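Local coordinates for protein probable thiol peroxidase (Chromobacterium violaceum, PDB 3KEB) that probably reduces peroxides as a thiol-dependent peroxidase of the redoxin family, within the thioredoxin clan, at residues F31-D36 against L111-G116; L83-I88 against P106-L111. All blocks are in the same frame, centred on the assembly; numbering follows the deposited sequence. Where two conformers were deposited one is given.

Contact 1: F31-D36 against L111-G116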
loop_
_atom_site.group_PDB
_atom_site.type_symbol
_atom_site.label_atom_id
_atom_site.label_comp_id
_atom_site.label_asym_id
_atom_site.label_seq_id
_atom_site.Cartn_x
_atom_site.Cartn_y
_atom_site.Cartn_z
ATOM N N PHE A 31 -16.126 -0.907 8.479
ATOM C CA PHE A 31 -15.029 -0.626 7.563
ATOM C C PHE A 31 -15.398 -1.065 6.149
ATOM O O PHE A 31 -16.268 -1.938 5.964
ATOM C CB PHE A 31 -13.688 -1.229 8.072
ATOM C CG PHE A 31 -13.654 -2.731 8.246
ATOM C CD1 PHE A 31 -13.466 -3.278 9.534
ATOM C CD2 PHE A 31 -13.686 -3.607 7.162
ATOM C CE1 PHE A 31 -13.377 -4.634 9.715
ATOM C CE2 PHE A 31 -13.632 -5.010 7.337
ATOM C CZ PHE A 31 -13.445 -5.524 8.601
HETATM N N MSE A 32 -14.742 -0.441 5.177
HETATM C CA MSE A 32 -14.838 -0.783 3.752
HETATM C C MSE A 32 -13.412 -0.938 3.257
HETATM O O MSE A 32 -12.786 0.072 2.950
HETATM C CB MSE A 32 -15.468 0.375 2.975
HETATM C CG MSE A 32 -16.917 0.644 3.320
HETATM SE SE MSE A 32 -17.697 2.193 2.369
HETATM C CE MSE A 32 -16.241 3.511 2.556
ATOM N N LEU A 33 -12.884 -2.157 3.224
ATOM C CA LEU A 33 -11.507 -2.415 2.874
ATOM C C LEU A 33 -11.462 -3.251 1.599
ATOM O O LEU A 33 -12.508 -3.529 1.022
ATOM C CB LEU A 33 -10.791 -3.149 4.036
ATOM C CG LEU A 33 -10.733 -2.285 5.308
ATOM C CD1 LEU A 33 -10.164 -3.091 6.448
ATOM C CD2 LEU A 33 -9.897 -1.013 5.065
ATOM N N VAL A 34 -10.256 -3.617 1.158
ATOM C CA VAL A 34 -10.132 -4.489 0.007
ATOM C C VAL A 34 -9.141 -5.582 0.336
ATOM O O VAL A 34 -8.098 -5.362 0.910
ATOM C CB VAL A 34 -9.768 -3.713 -1.278
ATOM C CG1 VAL A 34 -8.617 -2.843 -1.030
ATOM C CG2 VAL A 34 -9.495 -4.665 -2.441
ATOM N N ASP A 35 -9.500 -6.807 0.033
ATOM C CA ASP A 35 -8.651 -7.948 0.378
ATOM C C ASP A 35 -7.600 -8.250 -0.672
ATOM O O ASP A 35 -7.519 -7.594 -1.695
ATOM C CB ASP A 35 -9.508 -9.182 0.689
ATOM C CG ASP A 35 -10.172 -9.811 -0.527
ATOM O OD1 ASP A 35 -9.772 -9.657 -1.724
ATOM O OD2 ASP A 35 -11.167 -10.581 -0.259
ATOM N N ASP A 36 -6.807 -9.282 -0.429
ATOM C CA ASP A 36 -5.696 -9.573 -1.308
ATOM C C ASP A 36 -6.037 -10.030 -2.717
ATOM O O ASP A 36 -5.173 -9.954 -3.618
ATOM C CB ASP A 36 -4.691 -10.515 -0.647
ATOM C CG ASP A 36 -5.263 -11.909 -0.339
ATOM O OD1 ASP A 36 -6.283 -12.018 0.350
ATOM O OD2 ASP A 36 -4.696 -12.912 -0.829
ATOM N N LEU A 111 -6.239 -7.607 4.454
ATOM C CA LEU A 111 -7.009 -6.464 3.986
ATOM C C LEU A 111 -6.129 -5.244 3.919
ATOM O O LEU A 111 -5.344 -4.991 4.829
ATOM C CB LEU A 111 -8.172 -6.175 4.932
ATOM C CG LEU A 111 -9.043 -7.393 5.297
ATOM C CD1 LEU A 111 -10.264 -6.884 6.113
ATOM C CD2 LEU A 111 -9.509 -8.204 4.067
ATOM N N SER A 112 -6.343 -4.469 2.863
ATOM C CA SER A 112 -5.617 -3.273 2.562
ATOM C C SER A 112 -6.514 -2.066 2.790
ATOM O O SER A 112 -7.739 -2.096 2.499
ATOM C CB SER A 112 -5.211 -3.285 1.104
ATOM O OG SER A 112 -4.751 -2.021 0.705
ATOM N N THR A 113 -5.906 -1.005 3.285
ATOM C CA THR A 113 -6.622 0.237 3.494
ATOM C C THR A 113 -6.615 1.135 2.272
ATOM O O THR A 113 -7.056 2.312 2.348
ATOM C CB THR A 113 -6.056 1.018 4.655
ATOM O OG1 THR A 113 -4.696 1.354 4.403
ATOM C CG2 THR A 113 -6.115 0.179 5.967
ATOM N N LEU A 114 -6.155 0.641 1.127
ATOM C CA LEU A 114 -6.101 1.583 -0.013
ATOM C C LEU A 114 -7.496 2.101 -0.441
ATOM O O LEU A 114 -7.590 3.216 -0.839
ATOM C CB LEU A 114 -5.266 1.060 -1.195
ATOM C CG LEU A 114 -6.018 0.433 -2.314
ATOM C CD1 LEU A 114 -5.154 0.016 -3.514
ATOM C CD2 LEU A 114 -6.701 -0.750 -1.664
ATOM N N ARG A 115 -8.569 1.325 -0.326
ATOM C CA ARG A 115 -9.862 1.794 -0.860
ATOM C C ARG A 115 -10.388 2.950 -0.004
ATOM O O ARG A 115 -11.148 3.802 -0.490
ATOM C CB ARG A 115 -10.861 0.625 -1.030
ATOM C CG ARG A 115 -12.336 0.986 -1.134
ATOM C CD ARG A 115 -12.631 1.795 -2.354
ATOM N NE ARG A 115 -13.705 2.737 -2.073
ATOM C CZ ARG A 115 -14.998 2.472 -2.191
ATOM N NH1 ARG A 115 -15.418 1.289 -2.622
ATOM N NH2 ARG A 115 -15.879 3.415 -1.888
ATOM N N GLY A 116 -9.953 3.037 1.241
ATOM C CA GLY A 116 -10.269 4.205 2.043
ATOM C C GLY A 116 -9.382 4.284 3.264
ATOM O O GLY A 116 -9.579 3.554 4.229
#

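Contact 2: L83-I88 against P106-L111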
loop_
_atom_site.group_PDB
_atom_site.type_symbol
_atom_site.label_atom_id
_atom_site.label_comp_id
_atom_site.label_asym_id
_atom_site.label_seq_id
_atom_site.Cartn_x
_atom_site.Cartn_y
_atom_site.Cartn_z
ATOM N N LEU A 83 -11.430 -18.594 15.971
ATOM C CA LEU A 83 -11.225 -17.182 15.980
ATOM C C LEU A 83 -10.630 -16.809 14.618
ATOM O O LEU A 83 -9.517 -17.300 14.262
ATOM C CB LEU A 83 -10.284 -16.857 17.125
ATOM C CG LEU A 83 -10.491 -15.613 17.980
ATOM C CD1 LEU A 83 -11.822 -15.663 18.687
ATOM C CD2 LEU A 83 -9.356 -15.482 18.990
ATOM N N LYS A 84 -11.343 -15.986 13.886
ATOM C CA LYS A 84 -10.934 -15.560 12.539
ATOM C C LYS A 84 -9.901 -14.426 12.646
ATOM O O LYS A 84 -10.224 -13.326 13.146
ATOM C CB LYS A 84 -12.148 -15.102 11.708
ATOM C CG LYS A 84 -11.851 -14.556 10.353
ATOM C CD LYS A 84 -11.236 -15.628 9.419
ATOM C CE LYS A 84 -10.899 -15.123 8.011
ATOM N NZ LYS A 84 -10.475 -16.290 7.185
ATOM N N LEU A 85 -8.708 -14.685 12.142
ATOM C CA LEU A 85 -7.619 -13.710 12.136
ATOM C C LEU A 85 -7.776 -12.830 10.899
ATOM O O LEU A 85 -7.810 -13.350 9.735
ATOM C CB LEU A 85 -6.264 -14.423 12.108
ATOM C CG LEU A 85 -5.038 -13.482 12.127
ATOM C CD1 LEU A 85 -5.135 -12.459 13.286
ATOM C CD2 LEU A 85 -3.766 -14.213 12.189
ATOM N N ILE A 86 -7.942 -11.531 11.151
ATOM C CA ILE A 86 -8.106 -10.498 10.113
ATOM C C ILE A 86 -6.925 -9.484 10.258
ATOM O O ILE A 86 -6.837 -8.744 11.252
ATOM C CB ILE A 86 -9.438 -9.735 10.233
ATOM C CG1 ILE A 86 -10.625 -10.724 10.132
ATOM C CG2 ILE A 86 -9.535 -8.692 9.136
ATOM C CD1 ILE A 86 -11.985 -10.104 10.510
ATOM N N VAL A 87 -6.020 -9.505 9.283
ATOM C CA VAL A 87 -4.847 -8.640 9.267
ATOM C C VAL A 87 -5.160 -7.462 8.351
ATOM O O VAL A 87 -5.609 -7.650 7.213
ATOM C CB VAL A 87 -3.606 -9.391 8.773
ATOM C CG1 VAL A 87 -2.407 -8.435 8.545
ATOM C CG2 VAL A 87 -3.229 -10.515 9.753
ATOM N N ILE A 88 -4.917 -6.242 8.842
ATOM C CA ILE A 88 -5.189 -5.028 8.106
ATOM C C ILE A 88 -3.895 -4.220 8.041
ATOM O O ILE A 88 -3.230 -4.013 9.087
ATOM C CB ILE A 88 -6.313 -4.171 8.735
ATOM C CG1 ILE A 88 -7.594 -5.030 8.858
ATOM C CG2 ILE A 88 -6.554 -2.858 7.906
ATOM C CD1 ILE A 88 -8.746 -4.385 9.629
ATOM N N PRO A 106 -2.502 -19.576 6.197
ATOM C CA PRO A 106 -3.768 -20.246 5.969
ATOM C C PRO A 106 -4.953 -19.631 6.737
ATOM O O PRO A 106 -4.856 -19.375 7.938
ATOM C CB PRO A 106 -3.488 -21.706 6.408
ATOM C CG PRO A 106 -2.274 -21.634 7.319
ATOM C CD PRO A 106 -1.484 -20.441 6.837
ATOM N N ASN A 107 -6.069 -19.402 6.046
ATOM C CA ASN A 107 -7.265 -18.833 6.667
ATOM C C ASN A 107 -7.159 -17.457 7.271
ATOM O O ASN A 107 -8.022 -17.060 8.078
ATOM C CB ASN A 107 -7.767 -19.751 7.792
ATOM C CG ASN A 107 -8.602 -20.872 7.265
ATOM O OD1 ASN A 107 -9.438 -20.636 6.398
ATOM N ND2 ASN A 107 -8.341 -22.099 7.721
ATOM N N ILE A 108 -6.099 -16.733 6.951
ATOM C CA ILE A 108 -5.934 -15.385 7.478
ATOM C C ILE A 108 -6.440 -14.499 6.386
ATOM O O ILE A 108 -6.068 -14.653 5.209
ATOM C CB ILE A 108 -4.468 -15.075 7.776
ATOM C CG1 ILE A 108 -3.972 -16.002 8.884
ATOM C CG2 ILE A 108 -4.269 -13.611 8.152
ATOM C CD1 ILE A 108 -2.441 -15.985 9.090
ATOM N N ALA A 109 -7.322 -13.571 6.747
ATOM C CA ALA A 109 -7.739 -12.535 5.839
ATOM C C ALA A 109 -6.654 -11.481 5.842
ATOM O O ALA A 109 -6.129 -11.145 6.899
ATOM C CB ALA A 109 -9.052 -11.945 6.274
ATOM N N LEU A 110 -6.361 -10.943 4.648
ATOM C CA LEU A 110 -5.394 -9.866 4.437
ATOM C C LEU A 110 -6.091 -8.713 3.737
ATOM O O LEU A 110 -6.538 -8.844 2.561
ATOM C CB LEU A 110 -4.257 -10.434 3.572
ATOM C CG LEU A 110 -3.455 -11.589 4.162
ATOM C CD1 LEU A 110 -2.517 -12.170 3.133
ATOM C CD2 LEU A 110 -2.629 -11.114 5.389
ATOM N N LEU A 111 -6.239 -7.607 4.454
ATOM C CA LEU A 111 -7.009 -6.464 3.986
ATOM C C LEU A 111 -6.129 -5.244 3.919
ATOM O O LEU A 111 -5.344 -4.991 4.829
ATOM C CB LEU A 111 -8.172 -6.175 4.932
ATOM C CG LEU A 111 -9.043 -7.393 5.297
ATOM C CD1 LEU A 111 -10.264 -6.884 6.113
ATOM C CD2 LEU A 111 -9.509 -8.204 4.067
HETATM O O HOH W 1 -7.938 -17.268 10.888
#

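Contact 1: F31-D36 against L111-G116
Leu111 and Leu33 both set CG anti to the carbonyl carbon and beside the backbone N (chi1 -50° and -63°), and their side chains meet at about a right angle, with Leu33 CD1 3.8 Å from Leu111 CD1. The two branches of Leu111 divide the work. CD1 serves Leu33 and also lies 4.0 Å from Phe31 CE2, whereas CD2 packs 3.5 Å from Asp35 CB. The carboxylate of Asp35 leads away from this contact and accepts from the backbone of His39. The other branch of Leu33, CD2, rests 3.5 Å from Ser112 O and also touches Thr113.

Alongside these contacts the backbones form a short antiparallel ladder. Val34 and Ser112 are a hydrogen-bonded pair joined by two nearly straight bonds, Val34 N to Ser112 O at 3.2 Å and Ser112 N to Val34 O at 2.8 Å, and Asp35 and Leu111 make the neighbouring non-hydrogen-bonded pair. Val34 O also receives a CA-H contact from Leu111. Just beyond the ladder the chain turns: Ser112 OG accepts from Leu114 N at 3.0 Å, closing an ST turn, and the same hydroxyl is bonded to Asp91 O. Leu114 and Arg115, in the turn, pack against Ser133 of the second subunit, while Phe119 of helix 119-122 lies beside Phe31, Leu33 and Thr113. The pairing brings strand 32-35 antiparallel onto strand 109-112 within the mixed sheet of a thioredoxin-like fold.

Contact 2: L83-I88 against P106-L111
Leu85, Val87, Ala109 and Leu111 join two parallel strands, 84-88 and 109-111, whose axes come within 4.8 Å at 21°, through the bonds Ala109 N to Leu85 O, Val87 N to Ala109 O and Leu111 N to Val87 O. Thus Ala109 uses both its N-H and its carbonyl toward the neighbouring strand, and so does Val87.

On the face carrying Val87 and Leu110, these two side chains lie side by side and point the same way, with Val87 CB 3.9 Å from Leu110 CD2. With CG1 of Val87 anti to the backbone N (chi1 171°), Val87 CG2 falls beside that N and reaches Ile108 CG2 at 3.6 Å. Leu85 runs alongside Ile108 too, and Leu85 CD2 is 3.8 Å from both Ile108 CG1 and Ile108 CD1. Leu70 and Leu77 of helix 67-77 cover Val87 and Leu85 on this side. The strands are the two arms of a beta-alpha-beta crossover whose connection is helix 93-103, from which Arg100 reaches Ile108 O.

The other face bears Ile86, Ile88, Ala109 and Leu111; there Ile86 CG2 packs 3.6 Å from Leu111 CD1. Where strand 84-88 begins, a bend at chi2 (64°) turns CD of Lys84 out of the extended line. Lys84 NZ donates to Asn107 O at 2.7 Å, coming from above the carbonyl plane. That oxygen is gripped a second time by a water, 2.8 Å from Asn107 O, which in turn accepts from Leu85 N.

How the contacts relate
After strands 7-10 and 13-16 the chain lays down 31-36, passes through strands 40-42 and 51-55 and helix 67-77, and enters 83-88. Helix 93-103 then carries it to 106-111, where contact 2 closes the shorter loop; the same strand runs straight on through Leu111 into 111-116, which closes the longer loop of contact 1. Contact 2 is therefore nested inside the loop of contact 1. They illustrate how one strand can be a hub: 109-112 lies between an antiparallel neighbour, 32-35, and a parallel one, 84-89, and Leu111 belongs to both contacts. Side chains of the two flanking strands also touch across it, Leu33 CD1 lying 3.7 Å from Ile88 CD1.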